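Local coordinates for protein putative methylase (Clostridium difficile, PDB 3LDU) that is a putative methylase that probably transfers methyl groups to guanine bases of ribosomal RNA and is seen with GTP bound, at residues N80-N85 and L126-L131. Sequence-based numbering, arbitrary orientation.
Sequences NTKRIN and LKKSYL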
loop_
_atom_site.group_PDB
_atom_site.type_symbol
_atom_site.label_atom_id
_atom_site.label_comp_id
_atom_site.label_asym_id
_atom_site.label_seq_id
_atom_site.Cartn_x
_atom_site.Cartn_y
_atom_site.Cartn_z
ATOM N N ASN A 80 -20.045 -20.165 15.788
ATOM C CA ASN A 80 -18.820 -20.448 15.047
ATOM C C ASN A 80 -17.605 -19.706 15.589
ATOM O O ASN A 80 -16.489 -20.221 15.560
ATOM C CB ASN A 80 -19.009 -20.169 13.548
ATOM C CG ASN A 80 -19.986 -21.134 12.901
ATOM O OD1 ASN A 80 -20.203 -22.234 13.407
ATOM N ND2 ASN A 80 -20.589 -20.727 11.796
ATOM N N THR A 81 -17.817 -18.491 16.088
ATOM C CA THR A 81 -16.707 -17.708 16.596
ATOM C C THR A 81 -16.267 -18.265 17.949
ATOM O O THR A 81 -15.069 -18.367 18.238
ATOM C CB THR A 81 -17.106 -16.236 16.758
ATOM O OG1 THR A 81 -17.505 -15.708 15.483
ATOM C CG2 THR A 81 -15.927 -15.421 17.308
ATOM N N LYS A 82 -17.252 -18.627 18.765
ATOM C CA LYS A 82 -16.991 -19.136 20.105
ATOM C C LYS A 82 -16.221 -20.460 20.087
ATOM O O LYS A 82 -15.383 -20.705 20.961
ATOM C CB LYS A 82 -18.301 -19.303 20.882
ATOM C CG LYS A 82 -18.085 -19.813 22.309
ATOM C CD LYS A 82 -19.377 -19.883 23.101
ATOM C CE LYS A 82 -19.125 -20.542 24.460
ATOM N NZ LYS A 82 -20.358 -20.650 25.283
ATOM N N ARG A 83 -16.495 -21.304 19.093
ATOM C CA ARG A 83 -15.866 -22.623 19.032
ATOM C C ARG A 83 -14.391 -22.571 18.650
ATOM O O ARG A 83 -13.666 -23.539 18.843
ATOM C CB ARG A 83 -16.631 -23.574 18.102
ATOM C CG ARG A 83 -16.885 -23.046 16.691
ATOM C CD ARG A 83 -15.648 -23.091 15.788
ATOM N NE ARG A 83 -15.976 -22.738 14.406
ATOM C CZ ARG A 83 -15.080 -22.518 13.447
ATOM N NH1 ARG A 83 -13.783 -22.605 13.710
ATOM N NH2 ARG A 83 -15.481 -22.210 12.220
ATOM N N ILE A 84 -13.949 -21.450 18.089
ATOM C CA ILE A 84 -12.532 -21.256 17.801
ATOM C C ILE A 84 -11.769 -21.283 19.121
ATOM O O ILE A 84 -12.272 -20.792 20.131
ATOM C CB ILE A 84 -12.303 -19.909 17.099
ATOM C CG1 ILE A 84 -13.003 -19.906 15.741
ATOM C CG2 ILE A 84 -10.805 -19.601 16.959
ATOM C CD1 ILE A 84 -13.088 -18.532 15.122
ATOM N N ASN A 85 -10.572 -21.869 19.127
ATOM C CA ASN A 85 -9.760 -21.887 20.336
ATOM C C ASN A 85 -8.984 -20.589 20.443
ATOM O O ASN A 85 -7.827 -20.506 20.025
ATOM C CB ASN A 85 -8.804 -23.081 20.359
ATOM C CG ASN A 85 -8.011 -23.171 21.662
ATOM O OD1 ASN A 85 -7.012 -23.886 21.748
ATOM N ND2 ASN A 85 -8.459 -22.446 22.681
ATOM N N LEU A 126 -12.533 -17.524 25.734
ATOM C CA LEU A 126 -11.397 -17.316 26.629
ATOM C C LEU A 126 -11.747 -17.618 28.083
ATOM O O LEU A 126 -10.945 -18.197 28.810
ATOM C CB LEU A 126 -10.885 -15.881 26.513
ATOM C CG LEU A 126 -10.305 -15.557 25.136
ATOM C CD1 LEU A 126 -9.868 -14.108 25.085
ATOM C CD2 LEU A 126 -9.136 -16.483 24.830
ATOM N N LYS A 127 -12.939 -17.210 28.505
ATOM C CA LYS A 127 -13.387 -17.478 29.873
ATOM C C LYS A 127 -13.339 -18.976 30.145
ATOM O O LYS A 127 -12.963 -19.423 31.239
ATOM C CB LYS A 127 -14.810 -16.948 30.075
ATOM C CG LYS A 127 -15.494 -17.523 31.305
ATOM C CD LYS A 127 -16.959 -17.118 31.416
ATOM C CE LYS A 127 -17.592 -17.773 32.647
ATOM N NZ LYS A 127 -19.049 -17.490 32.780
ATOM N N LYS A 128 -13.718 -19.760 29.144
ATOM C CA LYS A 128 -13.702 -21.213 29.265
ATOM C C LYS A 128 -12.270 -21.761 29.338
ATOM O O LYS A 128 -11.960 -22.613 30.182
ATOM C CB LYS A 128 -14.469 -21.845 28.101
ATOM C CG LYS A 128 -14.531 -23.364 28.133
ATOM C CD LYS A 128 -15.370 -23.916 26.983
ATOM C CE LYS A 128 -16.843 -23.552 27.131
ATOM N NZ LYS A 128 -17.684 -24.191 26.076
ATOM N N SER A 129 -11.400 -21.273 28.458
ATOM C CA SER A 129 -10.011 -21.733 28.422
ATOM C C SER A 129 -9.239 -21.337 29.676
ATOM O O SER A 129 -8.463 -22.130 30.204
ATOM C CB SER A 129 -9.275 -21.188 27.187
ATOM O OG SER A 129 -9.824 -21.686 25.980
ATOM N N TYR A 130 -9.456 -20.105 30.137
ATOM C CA TYR A 130 -8.661 -19.515 31.213
ATOM C C TYR A 130 -9.335 -19.641 32.567
ATOM O O TYR A 130 -8.869 -19.064 33.546
ATOM C CB TYR A 130 -8.355 -18.039 30.921
ATOM C CG TYR A 130 -7.444 -17.843 29.726
ATOM C CD1 TYR A 130 -6.541 -18.829 29.367
ATOM C CD2 TYR A 130 -7.483 -16.680 28.965
ATOM C CE1 TYR A 130 -5.700 -18.679 28.289
ATOM C CE2 TYR A 130 -6.636 -16.512 27.859
ATOM C CZ TYR A 130 -5.745 -17.524 27.534
ATOM O OH TYR A 130 -4.886 -17.421 26.459
ATOM N N LEU A 131 -10.430 -20.395 32.619
ATOM C CA LEU A 131 -11.135 -20.628 33.872
ATOM C C LEU A 131 -11.294 -19.328 34.658
ATOM O O LEU A 131 -11.065 -19.293 35.867
ATOM C CB LEU A 131 -10.367 -21.648 34.713
ATOM C CG LEU A 131 -9.900 -22.897 33.962
ATOM C CD1 LEU A 131 -8.863 -23.679 34.763
ATOM C CD2 LEU A 131 -11.087 -23.777 33.586
HETATM O O HOH W 1 -10.088 -20.053 24.049
#
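Asn85 and Ser129 meet through a water rather than directly. Asn85 ND2 lies 3.7 Å from Ser129 OG, too far for a hydrogen bond, and the water lies to one side of this pair, within reach of both atoms. Its bond from Asn85 ND2, which it accepts at 3.2 Å, is weak; its bond with Ser129 OG is closer. Asn85 holds CG anti to its backbone N (chi1 -176°), which carries the amide out to the serine. Ser129 turns OG back beside its own backbone N (chi1 -65°), where it also makes a weak hydrogen bond to Ser125 O, one turn earlier in the helix. Ser87 gives a second link, since its OG hydrogen-bonds Asn85 ND2 and, weakly, Ser129 OG.

Within the THUMP domain, the contact joins the C-terminal part of helix 74-82 and the residues after it to the last turn of helix 111-129. The backbones keep well apart here, the nearest CA atoms being those of Asn85 and Leu126 at 7.9 Å, and the segments bury just 97 Å² between them. Nearby, Ile84 O bonds Ser125 OG, a direct tie between loop and helix.

The charged part is formed by two lysines. Lys82, extended through all four torsions, brings CE to 4.2 Å from Lys128 NZ. The two ammonium groups are 4.5 Å apart, NZ of Lys82 to NZ of Lys128, an approach that would be unfavourable alone; the salt bridge from Lys82 NZ to Glu124 OE2, one helical turn before Lys128, probably offsets much of that repulsion.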